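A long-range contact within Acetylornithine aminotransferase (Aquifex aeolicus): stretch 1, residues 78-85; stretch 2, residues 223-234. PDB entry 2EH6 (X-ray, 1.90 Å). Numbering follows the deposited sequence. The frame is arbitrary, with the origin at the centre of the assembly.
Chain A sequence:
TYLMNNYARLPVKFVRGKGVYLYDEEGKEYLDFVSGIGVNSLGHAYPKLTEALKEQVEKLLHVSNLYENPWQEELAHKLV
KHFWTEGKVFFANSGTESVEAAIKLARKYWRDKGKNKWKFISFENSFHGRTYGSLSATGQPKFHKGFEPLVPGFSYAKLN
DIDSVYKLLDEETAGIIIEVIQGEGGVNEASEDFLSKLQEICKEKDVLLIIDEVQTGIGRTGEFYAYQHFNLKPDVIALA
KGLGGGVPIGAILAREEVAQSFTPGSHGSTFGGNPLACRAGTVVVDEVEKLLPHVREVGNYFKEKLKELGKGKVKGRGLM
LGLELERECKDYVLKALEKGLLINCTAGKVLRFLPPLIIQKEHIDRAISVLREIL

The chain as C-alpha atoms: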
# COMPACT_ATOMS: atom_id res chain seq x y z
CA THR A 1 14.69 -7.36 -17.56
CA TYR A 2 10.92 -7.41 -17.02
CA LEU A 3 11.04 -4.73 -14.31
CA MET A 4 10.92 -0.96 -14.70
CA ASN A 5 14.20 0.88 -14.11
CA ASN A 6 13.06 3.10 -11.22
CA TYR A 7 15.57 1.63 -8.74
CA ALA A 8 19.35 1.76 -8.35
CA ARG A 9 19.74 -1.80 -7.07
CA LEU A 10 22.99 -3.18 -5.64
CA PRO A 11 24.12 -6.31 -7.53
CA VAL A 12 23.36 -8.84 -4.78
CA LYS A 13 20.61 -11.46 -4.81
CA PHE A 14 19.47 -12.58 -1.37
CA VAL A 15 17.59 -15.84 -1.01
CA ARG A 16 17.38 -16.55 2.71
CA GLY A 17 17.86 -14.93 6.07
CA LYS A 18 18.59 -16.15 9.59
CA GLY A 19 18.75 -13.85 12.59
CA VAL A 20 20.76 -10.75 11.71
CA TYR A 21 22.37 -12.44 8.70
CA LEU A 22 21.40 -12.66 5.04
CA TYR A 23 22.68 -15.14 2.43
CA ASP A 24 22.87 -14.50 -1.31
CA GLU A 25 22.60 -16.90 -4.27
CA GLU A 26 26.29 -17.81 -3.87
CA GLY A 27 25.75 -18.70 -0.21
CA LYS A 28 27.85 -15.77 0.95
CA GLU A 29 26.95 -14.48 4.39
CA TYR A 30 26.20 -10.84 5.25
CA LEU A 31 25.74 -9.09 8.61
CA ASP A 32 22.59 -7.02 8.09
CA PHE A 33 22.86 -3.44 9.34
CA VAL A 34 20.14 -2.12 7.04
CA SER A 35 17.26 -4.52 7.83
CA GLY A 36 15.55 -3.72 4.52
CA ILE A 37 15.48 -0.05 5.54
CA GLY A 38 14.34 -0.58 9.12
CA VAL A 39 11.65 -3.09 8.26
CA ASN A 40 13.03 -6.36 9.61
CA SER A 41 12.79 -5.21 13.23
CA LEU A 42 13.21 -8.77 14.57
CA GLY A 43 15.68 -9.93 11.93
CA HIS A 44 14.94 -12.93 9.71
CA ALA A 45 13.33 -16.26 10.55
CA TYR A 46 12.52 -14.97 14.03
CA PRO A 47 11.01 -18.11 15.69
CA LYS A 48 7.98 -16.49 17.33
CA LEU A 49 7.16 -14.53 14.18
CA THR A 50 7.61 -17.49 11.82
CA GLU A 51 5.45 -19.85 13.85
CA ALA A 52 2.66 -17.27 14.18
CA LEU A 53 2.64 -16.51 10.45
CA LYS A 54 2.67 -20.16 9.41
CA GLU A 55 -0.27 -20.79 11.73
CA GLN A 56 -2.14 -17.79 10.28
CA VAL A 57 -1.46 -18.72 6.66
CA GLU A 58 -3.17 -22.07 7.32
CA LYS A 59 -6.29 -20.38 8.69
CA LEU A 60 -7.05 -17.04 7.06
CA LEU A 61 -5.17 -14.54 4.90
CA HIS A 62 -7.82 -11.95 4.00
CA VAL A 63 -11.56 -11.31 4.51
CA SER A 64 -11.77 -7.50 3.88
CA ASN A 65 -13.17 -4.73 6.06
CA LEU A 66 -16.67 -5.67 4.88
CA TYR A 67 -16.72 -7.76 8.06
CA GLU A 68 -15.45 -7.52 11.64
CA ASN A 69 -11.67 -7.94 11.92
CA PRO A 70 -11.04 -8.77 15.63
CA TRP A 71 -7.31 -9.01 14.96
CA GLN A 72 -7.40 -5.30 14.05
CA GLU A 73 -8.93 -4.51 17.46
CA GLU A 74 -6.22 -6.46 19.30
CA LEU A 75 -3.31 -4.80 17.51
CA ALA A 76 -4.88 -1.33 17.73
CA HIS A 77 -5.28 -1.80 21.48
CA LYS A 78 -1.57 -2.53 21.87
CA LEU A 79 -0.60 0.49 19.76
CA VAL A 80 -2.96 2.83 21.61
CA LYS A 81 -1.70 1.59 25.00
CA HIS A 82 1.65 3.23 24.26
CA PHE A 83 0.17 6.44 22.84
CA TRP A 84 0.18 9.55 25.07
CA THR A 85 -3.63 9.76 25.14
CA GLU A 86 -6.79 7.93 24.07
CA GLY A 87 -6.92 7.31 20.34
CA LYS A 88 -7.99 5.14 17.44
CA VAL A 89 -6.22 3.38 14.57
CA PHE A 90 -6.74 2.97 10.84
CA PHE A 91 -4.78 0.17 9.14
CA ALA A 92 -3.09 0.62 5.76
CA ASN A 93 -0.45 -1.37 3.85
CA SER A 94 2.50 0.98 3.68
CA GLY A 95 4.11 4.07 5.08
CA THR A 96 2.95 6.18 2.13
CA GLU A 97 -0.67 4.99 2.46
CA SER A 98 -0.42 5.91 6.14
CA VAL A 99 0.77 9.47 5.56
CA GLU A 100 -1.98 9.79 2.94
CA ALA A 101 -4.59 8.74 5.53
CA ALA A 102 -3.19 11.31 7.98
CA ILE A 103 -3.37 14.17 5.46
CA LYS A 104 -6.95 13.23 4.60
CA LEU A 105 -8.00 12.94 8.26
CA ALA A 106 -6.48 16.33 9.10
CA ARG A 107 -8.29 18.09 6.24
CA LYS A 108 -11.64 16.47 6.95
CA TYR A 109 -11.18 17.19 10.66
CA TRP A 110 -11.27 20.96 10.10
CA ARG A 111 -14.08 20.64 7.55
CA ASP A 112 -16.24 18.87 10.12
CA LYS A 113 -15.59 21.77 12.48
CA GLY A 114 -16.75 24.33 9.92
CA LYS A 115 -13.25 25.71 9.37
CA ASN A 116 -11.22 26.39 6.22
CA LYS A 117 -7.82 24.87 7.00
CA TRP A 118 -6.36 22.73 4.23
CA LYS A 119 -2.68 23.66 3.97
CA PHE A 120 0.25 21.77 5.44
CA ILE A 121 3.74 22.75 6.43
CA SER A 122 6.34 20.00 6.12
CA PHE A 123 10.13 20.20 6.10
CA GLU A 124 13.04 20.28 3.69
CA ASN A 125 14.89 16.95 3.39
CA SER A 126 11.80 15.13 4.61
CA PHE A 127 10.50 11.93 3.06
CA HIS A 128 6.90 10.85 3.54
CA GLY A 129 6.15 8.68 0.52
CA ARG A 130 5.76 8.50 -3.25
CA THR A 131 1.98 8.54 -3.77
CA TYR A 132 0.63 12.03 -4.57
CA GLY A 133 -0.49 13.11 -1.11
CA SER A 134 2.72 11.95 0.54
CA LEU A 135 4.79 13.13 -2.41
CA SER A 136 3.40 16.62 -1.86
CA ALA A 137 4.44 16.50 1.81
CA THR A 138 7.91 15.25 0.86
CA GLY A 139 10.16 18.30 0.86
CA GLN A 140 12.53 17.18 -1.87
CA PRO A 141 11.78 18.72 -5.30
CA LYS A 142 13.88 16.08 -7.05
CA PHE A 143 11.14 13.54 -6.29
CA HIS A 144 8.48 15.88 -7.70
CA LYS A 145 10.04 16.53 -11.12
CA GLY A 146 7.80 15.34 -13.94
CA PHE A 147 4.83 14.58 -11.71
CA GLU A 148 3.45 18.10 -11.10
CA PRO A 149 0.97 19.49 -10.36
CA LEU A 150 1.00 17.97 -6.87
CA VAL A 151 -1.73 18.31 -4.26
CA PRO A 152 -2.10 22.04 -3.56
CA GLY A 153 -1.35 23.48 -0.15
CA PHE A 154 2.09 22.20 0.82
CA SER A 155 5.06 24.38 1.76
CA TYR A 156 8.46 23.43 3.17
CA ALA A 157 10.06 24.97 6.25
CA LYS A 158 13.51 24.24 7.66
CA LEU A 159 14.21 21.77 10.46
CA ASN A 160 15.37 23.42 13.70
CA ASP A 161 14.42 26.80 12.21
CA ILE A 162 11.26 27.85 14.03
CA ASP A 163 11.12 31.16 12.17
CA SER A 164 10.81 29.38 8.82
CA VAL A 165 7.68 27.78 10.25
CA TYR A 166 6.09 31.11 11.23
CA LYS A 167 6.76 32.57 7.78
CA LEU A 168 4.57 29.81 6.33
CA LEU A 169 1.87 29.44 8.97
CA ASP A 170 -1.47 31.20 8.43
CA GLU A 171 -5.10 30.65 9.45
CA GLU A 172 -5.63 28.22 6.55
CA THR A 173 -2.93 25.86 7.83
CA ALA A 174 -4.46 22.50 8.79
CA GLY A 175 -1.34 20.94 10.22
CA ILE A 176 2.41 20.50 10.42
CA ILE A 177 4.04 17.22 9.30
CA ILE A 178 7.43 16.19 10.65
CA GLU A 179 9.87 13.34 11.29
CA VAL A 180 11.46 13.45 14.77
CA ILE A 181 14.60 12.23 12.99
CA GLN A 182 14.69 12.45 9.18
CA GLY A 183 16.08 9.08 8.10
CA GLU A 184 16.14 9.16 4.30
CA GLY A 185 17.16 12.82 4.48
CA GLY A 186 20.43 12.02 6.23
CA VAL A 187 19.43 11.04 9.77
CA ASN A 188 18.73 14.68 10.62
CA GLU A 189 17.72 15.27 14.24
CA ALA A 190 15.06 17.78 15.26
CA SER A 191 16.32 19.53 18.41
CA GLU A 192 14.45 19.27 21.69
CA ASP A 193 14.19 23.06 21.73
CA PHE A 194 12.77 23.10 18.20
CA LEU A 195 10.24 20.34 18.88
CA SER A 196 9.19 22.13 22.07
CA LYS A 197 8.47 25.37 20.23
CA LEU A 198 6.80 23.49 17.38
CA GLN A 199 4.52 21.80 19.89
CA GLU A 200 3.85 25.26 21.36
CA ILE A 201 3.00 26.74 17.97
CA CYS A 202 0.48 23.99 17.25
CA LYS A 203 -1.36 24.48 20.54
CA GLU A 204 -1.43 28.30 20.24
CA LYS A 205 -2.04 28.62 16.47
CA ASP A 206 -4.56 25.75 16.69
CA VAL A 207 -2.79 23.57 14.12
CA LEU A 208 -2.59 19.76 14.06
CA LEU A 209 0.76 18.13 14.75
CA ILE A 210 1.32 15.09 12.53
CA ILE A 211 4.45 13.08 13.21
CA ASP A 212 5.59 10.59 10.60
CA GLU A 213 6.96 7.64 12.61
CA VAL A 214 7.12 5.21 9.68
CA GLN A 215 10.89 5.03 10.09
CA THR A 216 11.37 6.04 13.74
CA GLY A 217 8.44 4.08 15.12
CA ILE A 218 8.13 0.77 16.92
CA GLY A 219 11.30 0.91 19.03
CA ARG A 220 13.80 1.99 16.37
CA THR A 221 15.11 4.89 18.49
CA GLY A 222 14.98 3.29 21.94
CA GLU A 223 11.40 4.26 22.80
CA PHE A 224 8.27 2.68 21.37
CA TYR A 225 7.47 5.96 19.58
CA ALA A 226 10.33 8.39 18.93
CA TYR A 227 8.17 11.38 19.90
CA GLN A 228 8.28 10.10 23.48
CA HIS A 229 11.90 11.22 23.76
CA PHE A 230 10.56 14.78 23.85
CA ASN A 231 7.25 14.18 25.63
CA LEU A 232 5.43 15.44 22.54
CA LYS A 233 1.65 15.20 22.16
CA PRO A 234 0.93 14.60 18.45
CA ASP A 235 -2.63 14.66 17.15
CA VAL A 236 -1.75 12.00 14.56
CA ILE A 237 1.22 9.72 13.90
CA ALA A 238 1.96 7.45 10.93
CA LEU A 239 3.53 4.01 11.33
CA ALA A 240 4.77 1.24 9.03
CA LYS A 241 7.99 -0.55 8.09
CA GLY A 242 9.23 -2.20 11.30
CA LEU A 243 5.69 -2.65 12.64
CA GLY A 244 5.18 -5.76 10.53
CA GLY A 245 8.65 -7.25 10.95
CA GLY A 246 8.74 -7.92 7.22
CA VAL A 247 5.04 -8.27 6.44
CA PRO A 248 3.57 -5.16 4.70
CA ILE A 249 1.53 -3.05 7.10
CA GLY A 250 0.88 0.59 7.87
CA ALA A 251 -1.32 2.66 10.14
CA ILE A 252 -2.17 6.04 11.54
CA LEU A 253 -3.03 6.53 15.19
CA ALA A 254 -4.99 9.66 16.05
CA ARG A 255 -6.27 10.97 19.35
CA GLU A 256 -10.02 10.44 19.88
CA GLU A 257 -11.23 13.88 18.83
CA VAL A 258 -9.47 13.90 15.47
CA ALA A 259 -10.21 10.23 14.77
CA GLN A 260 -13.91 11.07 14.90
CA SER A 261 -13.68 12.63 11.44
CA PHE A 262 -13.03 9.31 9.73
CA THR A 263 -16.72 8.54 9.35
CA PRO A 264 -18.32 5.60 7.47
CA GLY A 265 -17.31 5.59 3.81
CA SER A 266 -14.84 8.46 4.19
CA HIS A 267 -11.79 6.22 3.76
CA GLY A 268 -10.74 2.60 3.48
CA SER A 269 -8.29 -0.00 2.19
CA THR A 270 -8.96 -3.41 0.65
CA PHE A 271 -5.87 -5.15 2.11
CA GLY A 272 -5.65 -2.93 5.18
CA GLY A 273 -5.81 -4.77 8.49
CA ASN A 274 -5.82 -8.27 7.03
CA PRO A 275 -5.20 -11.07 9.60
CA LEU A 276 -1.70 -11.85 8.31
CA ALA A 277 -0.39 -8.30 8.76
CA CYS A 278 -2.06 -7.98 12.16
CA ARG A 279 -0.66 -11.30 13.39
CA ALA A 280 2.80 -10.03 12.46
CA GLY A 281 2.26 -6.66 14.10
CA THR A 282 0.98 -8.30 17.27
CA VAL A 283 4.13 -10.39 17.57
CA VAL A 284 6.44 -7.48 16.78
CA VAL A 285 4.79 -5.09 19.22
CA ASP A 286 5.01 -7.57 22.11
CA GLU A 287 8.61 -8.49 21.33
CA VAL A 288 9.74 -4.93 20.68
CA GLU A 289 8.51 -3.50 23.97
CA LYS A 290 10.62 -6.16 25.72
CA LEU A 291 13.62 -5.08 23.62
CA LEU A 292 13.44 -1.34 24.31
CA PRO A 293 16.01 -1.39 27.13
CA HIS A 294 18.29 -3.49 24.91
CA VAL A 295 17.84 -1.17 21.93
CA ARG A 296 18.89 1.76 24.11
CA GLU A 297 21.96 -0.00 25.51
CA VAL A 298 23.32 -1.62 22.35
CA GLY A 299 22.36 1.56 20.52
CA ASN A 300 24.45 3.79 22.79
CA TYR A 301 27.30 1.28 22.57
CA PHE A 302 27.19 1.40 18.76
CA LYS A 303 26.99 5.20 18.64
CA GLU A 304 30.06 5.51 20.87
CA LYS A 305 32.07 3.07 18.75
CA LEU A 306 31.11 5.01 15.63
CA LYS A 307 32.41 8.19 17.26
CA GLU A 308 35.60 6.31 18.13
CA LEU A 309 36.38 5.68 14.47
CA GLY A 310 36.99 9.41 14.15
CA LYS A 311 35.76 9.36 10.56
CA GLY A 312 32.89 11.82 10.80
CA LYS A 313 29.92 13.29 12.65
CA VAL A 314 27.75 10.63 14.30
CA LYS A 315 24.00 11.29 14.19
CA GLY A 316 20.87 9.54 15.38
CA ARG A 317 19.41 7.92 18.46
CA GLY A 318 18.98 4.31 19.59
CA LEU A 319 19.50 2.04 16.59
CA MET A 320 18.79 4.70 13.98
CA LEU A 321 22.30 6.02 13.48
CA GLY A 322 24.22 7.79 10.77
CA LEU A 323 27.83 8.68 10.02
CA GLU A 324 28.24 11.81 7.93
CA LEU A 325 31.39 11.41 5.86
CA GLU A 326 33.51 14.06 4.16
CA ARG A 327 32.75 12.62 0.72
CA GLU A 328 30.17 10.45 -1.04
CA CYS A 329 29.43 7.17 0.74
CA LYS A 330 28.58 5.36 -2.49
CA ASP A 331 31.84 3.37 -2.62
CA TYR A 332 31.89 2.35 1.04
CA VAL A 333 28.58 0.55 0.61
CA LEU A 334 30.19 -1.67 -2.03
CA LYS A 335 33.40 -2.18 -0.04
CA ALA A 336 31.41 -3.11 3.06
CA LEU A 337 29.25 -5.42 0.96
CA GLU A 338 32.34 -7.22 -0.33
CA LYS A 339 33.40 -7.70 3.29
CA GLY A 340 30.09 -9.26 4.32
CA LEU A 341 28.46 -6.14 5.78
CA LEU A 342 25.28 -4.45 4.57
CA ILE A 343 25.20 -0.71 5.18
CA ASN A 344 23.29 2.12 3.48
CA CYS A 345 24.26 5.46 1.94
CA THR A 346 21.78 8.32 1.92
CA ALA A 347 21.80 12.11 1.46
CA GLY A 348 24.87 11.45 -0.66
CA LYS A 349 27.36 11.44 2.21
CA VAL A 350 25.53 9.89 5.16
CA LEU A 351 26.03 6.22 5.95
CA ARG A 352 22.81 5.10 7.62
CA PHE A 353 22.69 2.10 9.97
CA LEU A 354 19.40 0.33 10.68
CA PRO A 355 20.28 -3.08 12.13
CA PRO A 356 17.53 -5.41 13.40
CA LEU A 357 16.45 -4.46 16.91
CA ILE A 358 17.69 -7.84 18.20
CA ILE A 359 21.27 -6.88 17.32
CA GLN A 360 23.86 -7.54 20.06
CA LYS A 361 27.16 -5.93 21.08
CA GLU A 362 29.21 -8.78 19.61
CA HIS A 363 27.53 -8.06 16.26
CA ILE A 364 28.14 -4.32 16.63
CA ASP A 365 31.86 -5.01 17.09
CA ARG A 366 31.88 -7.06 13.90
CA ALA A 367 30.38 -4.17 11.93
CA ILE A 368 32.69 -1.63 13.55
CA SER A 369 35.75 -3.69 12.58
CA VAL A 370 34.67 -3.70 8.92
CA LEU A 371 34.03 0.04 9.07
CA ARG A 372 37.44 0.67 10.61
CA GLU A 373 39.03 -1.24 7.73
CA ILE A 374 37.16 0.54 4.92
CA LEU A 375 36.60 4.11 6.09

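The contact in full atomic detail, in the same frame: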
# COMPACT_ATOMS: atom_id res chain seq x y z
N LYS A 78 -2.96 -2.55 21.45
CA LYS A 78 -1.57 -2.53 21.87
C LYS A 78 -0.87 -1.24 21.43
O LYS A 78 -0.02 -0.72 22.15
CB LYS A 78 -0.83 -3.74 21.30
CG LYS A 78 -1.30 -5.07 21.88
CD LYS A 78 -0.79 -6.24 21.05
CE LYS A 78 -1.44 -7.55 21.48
NZ LYS A 78 -1.05 -7.94 22.86
N LEU A 79 -1.21 -0.74 20.25
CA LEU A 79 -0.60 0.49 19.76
C LEU A 79 -1.11 1.71 20.53
O LEU A 79 -0.35 2.64 20.79
CB LEU A 79 -0.88 0.67 18.26
CG LEU A 79 -0.20 -0.31 17.30
CD1 LEU A 79 -0.70 -0.07 15.88
CD2 LEU A 79 1.31 -0.13 17.36
N VAL A 80 -2.39 1.71 20.87
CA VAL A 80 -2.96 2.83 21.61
C VAL A 80 -2.43 2.87 23.05
O VAL A 80 -2.22 3.94 23.61
CB VAL A 80 -4.51 2.76 21.62
CG1 VAL A 80 -5.08 3.93 22.43
CG2 VAL A 80 -5.04 2.80 20.19
N LYS A 81 -2.21 1.69 23.63
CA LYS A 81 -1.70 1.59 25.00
C LYS A 81 -0.42 2.40 25.20
O LYS A 81 -0.17 2.92 26.29
CB LYS A 81 -1.44 0.13 25.36
CG LYS A 81 -0.88 -0.07 26.75
CD LYS A 81 -0.52 -1.52 27.03
CE LYS A 81 0.61 -2.01 26.14
NZ LYS A 81 1.01 -3.41 26.48
N HIS A 82 0.40 2.49 24.16
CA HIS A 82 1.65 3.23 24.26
C HIS A 82 1.53 4.69 23.83
O HIS A 82 2.48 5.46 23.98
CB HIS A 82 2.75 2.56 23.43
CG HIS A 82 3.34 1.35 24.07
ND1 HIS A 82 2.63 0.17 24.24
CD2 HIS A 82 4.58 1.12 24.56
CE1 HIS A 82 3.41 -0.73 24.80
NE2 HIS A 82 4.60 -0.18 25.01
N PHE A 83 0.38 5.07 23.28
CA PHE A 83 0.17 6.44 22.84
C PHE A 83 -0.01 7.34 24.07
O PHE A 83 -0.42 6.86 25.14
CB PHE A 83 -1.06 6.51 21.93
CG PHE A 83 -1.11 7.75 21.06
CD1 PHE A 83 -0.04 8.09 20.24
CD2 PHE A 83 -2.24 8.56 21.05
CE1 PHE A 83 -0.09 9.21 19.42
CE2 PHE A 83 -2.31 9.68 20.23
CZ PHE A 83 -1.23 10.01 19.41
N TRP A 84 0.28 8.63 23.94
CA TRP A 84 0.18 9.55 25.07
C TRP A 84 -1.25 9.80 25.57
O TRP A 84 -1.43 10.24 26.70
CB TRP A 84 0.85 10.89 24.74
CG TRP A 84 0.18 11.68 23.65
CD1 TRP A 84 0.32 11.51 22.31
CD2 TRP A 84 -0.76 12.75 23.82
NE1 TRP A 84 -0.47 12.41 21.63
CE2 TRP A 84 -1.14 13.18 22.54
CE3 TRP A 84 -1.32 13.38 24.95
CZ2 TRP A 84 -2.06 14.22 22.33
CZ3 TRP A 84 -2.23 14.42 24.74
CH2 TRP A 84 -2.59 14.83 23.44
N THR A 85 -2.25 9.55 24.73
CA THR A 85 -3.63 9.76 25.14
C THR A 85 -4.53 8.74 24.47
O THR A 85 -4.05 7.84 23.78
CB THR A 85 -4.11 11.19 24.80
OG1 THR A 85 -5.40 11.41 25.37
CG2 THR A 85 -4.18 11.39 23.29
N GLU A 223 12.71 4.10 22.17
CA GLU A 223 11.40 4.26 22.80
C GLU A 223 10.40 3.70 21.80
O GLU A 223 10.68 3.68 20.60
CB GLU A 223 11.09 5.74 23.06
CG GLU A 223 11.97 6.40 24.12
CD GLU A 223 11.90 5.70 25.46
OE1 GLU A 223 10.79 5.25 25.84
OE2 GLU A 223 12.94 5.60 26.14
N PHE A 224 9.25 3.24 22.28
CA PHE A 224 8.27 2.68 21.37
C PHE A 224 8.00 3.66 20.22
O PHE A 224 8.08 3.29 19.05
CB PHE A 224 6.97 2.36 22.09
CG PHE A 224 6.11 1.38 21.36
CD1 PHE A 224 6.41 0.02 21.39
CD2 PHE A 224 5.05 1.81 20.58
CE1 PHE A 224 5.66 -0.90 20.66
CE2 PHE A 224 4.29 0.91 19.84
CZ PHE A 224 4.60 -0.45 19.87
N TYR A 225 7.69 4.90 20.57
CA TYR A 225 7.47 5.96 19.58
C TYR A 225 8.57 6.98 19.84
O TYR A 225 8.80 7.37 20.98
CB TYR A 225 6.11 6.62 19.76
CG TYR A 225 4.94 5.69 19.58
CD1 TYR A 225 4.80 4.92 18.42
CD2 TYR A 225 3.95 5.60 20.55
CE1 TYR A 225 3.71 4.08 18.24
CE2 TYR A 225 2.85 4.76 20.38
CZ TYR A 225 2.74 4.01 19.22
OH TYR A 225 1.65 3.20 19.05
N ALA A 226 9.24 7.42 18.78
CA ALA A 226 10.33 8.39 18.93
C ALA A 226 9.89 9.72 19.56
O ALA A 226 10.68 10.38 20.23
CB ALA A 226 10.98 8.65 17.58
N TYR A 227 8.64 10.11 19.34
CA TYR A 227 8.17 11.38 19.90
C TYR A 227 8.21 11.40 21.43
O TYR A 227 8.21 12.46 22.04
CB TYR A 227 6.75 11.70 19.40
CG TYR A 227 5.62 10.95 20.09
CD1 TYR A 227 5.24 11.26 21.40
CD2 TYR A 227 4.92 9.95 19.42
CE1 TYR A 227 4.19 10.58 22.02
CE2 TYR A 227 3.87 9.27 20.03
CZ TYR A 227 3.51 9.58 21.33
OH TYR A 227 2.49 8.88 21.94
N GLN A 228 8.25 10.21 22.03
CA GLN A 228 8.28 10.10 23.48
C GLN A 228 9.58 10.62 24.09
O GLN A 228 9.63 10.92 25.28
CB GLN A 228 8.04 8.64 23.89
CG GLN A 228 6.74 8.07 23.34
CD GLN A 228 6.57 6.60 23.65
OE1 GLN A 228 7.49 5.80 23.45
NE2 GLN A 228 5.39 6.22 24.13
N HIS A 229 10.62 10.71 23.28
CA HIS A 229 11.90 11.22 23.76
C HIS A 229 11.77 12.69 24.15
O HIS A 229 12.55 13.21 24.95
CB HIS A 229 12.98 11.10 22.67
CG HIS A 229 13.54 9.72 22.51
ND1 HIS A 229 14.32 9.11 23.47
CD2 HIS A 229 13.47 8.84 21.48
CE1 HIS A 229 14.71 7.93 23.03
NE2 HIS A 229 14.21 7.74 21.82
N PHE A 230 10.77 13.36 23.59
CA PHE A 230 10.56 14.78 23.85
C PHE A 230 9.20 15.06 24.48
O PHE A 230 8.75 16.21 24.49
CB PHE A 230 10.69 15.55 22.54
CG PHE A 230 11.96 15.24 21.79
CD1 PHE A 230 13.14 15.91 22.08
CD2 PHE A 230 11.97 14.26 20.80
CE1 PHE A 230 14.32 15.61 21.40
CE2 PHE A 230 13.14 13.95 20.11
CZ PHE A 230 14.32 14.63 20.42
N ASN A 231 8.56 14.03 25.00
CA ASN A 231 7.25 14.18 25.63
C ASN A 231 6.29 14.99 24.76
O ASN A 231 5.54 15.83 25.26
CB ASN A 231 7.40 14.84 27.00
CG ASN A 231 8.17 13.98 27.98
OD1 ASN A 231 7.78 12.85 28.27
ND2 ASN A 231 9.27 14.52 28.50
N LEU A 232 6.31 14.73 23.46
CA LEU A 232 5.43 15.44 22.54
C LEU A 232 4.02 14.88 22.64
O LEU A 232 3.81 13.79 23.18
CB LEU A 232 5.94 15.29 21.10
CG LEU A 232 7.29 15.95 20.83
CD1 LEU A 232 7.83 15.49 19.49
CD2 LEU A 232 7.12 17.46 20.86
N LYS A 233 3.05 15.63 22.12
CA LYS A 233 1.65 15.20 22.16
C LYS A 233 1.02 15.36 20.78
O LYS A 233 0.14 16.20 20.57
CB LYS A 233 0.88 16.02 23.19
CG LYS A 233 1.40 15.85 24.61
CD LYS A 233 0.67 16.77 25.58
CE LYS A 233 1.12 16.53 27.01
NZ LYS A 233 2.61 16.67 27.14
N PRO A 234 1.46 14.54 19.81
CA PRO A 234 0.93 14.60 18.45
C PRO A 234 -0.56 14.26 18.33
O PRO A 234 -1.09 13.45 19.09
CB PRO A 234 1.81 13.60 17.70
CG PRO A 234 2.15 12.59 18.76
CD PRO A 234 2.47 13.47 19.95

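Two hydrogen bonds tie the stretches together, each running from an aromatic side chain to a backbone carbonyl of the other stretch. Y225 OH donates to L79 O at 2.7 Å, reaching a carbonyl in the helix, which also accepts a weak backbone bond from H82 N. In the opposite direction, W84 NE1 donates to P234 O at 2.8 Å with an N-H...O angle of 150°, so the indole edge is pinned to the end of stretch 2. Between these two anchors, Y227 OH lies 3.0 Å from W84 N and 3.1 Å from F83 CD1, placing the hydroxyl against the backbone and side chain of the F83-W84 segment. Q228 NE2 comes within 3.0 Å of H82 O, but the angle is too poor for a hydrogen bond; the other end of the same amide, OE1, accepts a well-aligned bond from Y225 N at 3.0 Å, within its own stretch.

Packing fills the space around these polar points. The H82 ring lies over one face of F224, its CD2 3.6 Å from F224 CG; the centroids are 4.2 Å apart and the planes inclined at 32°. A weak bond from H82 ND1 to K78 O, 3.5 Å, links the imidazole back to the helix. L79 meets the same phenyl ring at its edge, CD2 to F224 CE2 at 4.0 Å. F83, whose CA-to-CB bond points sideways, nevertheless brings its ring in among Y225, Y227 and P234, with CE1 4.1 Å from P234 CG. W84 is the most extensively covered residue: K233 CB sits 3.4 Å from the centroid of the W84 six-membered ring, almost on the ring normal, while the K233 side chain then leads away. W84 CD1 completes the packing, 3.7 Å from P234 CD and 3.9 Å from Y227 CZ.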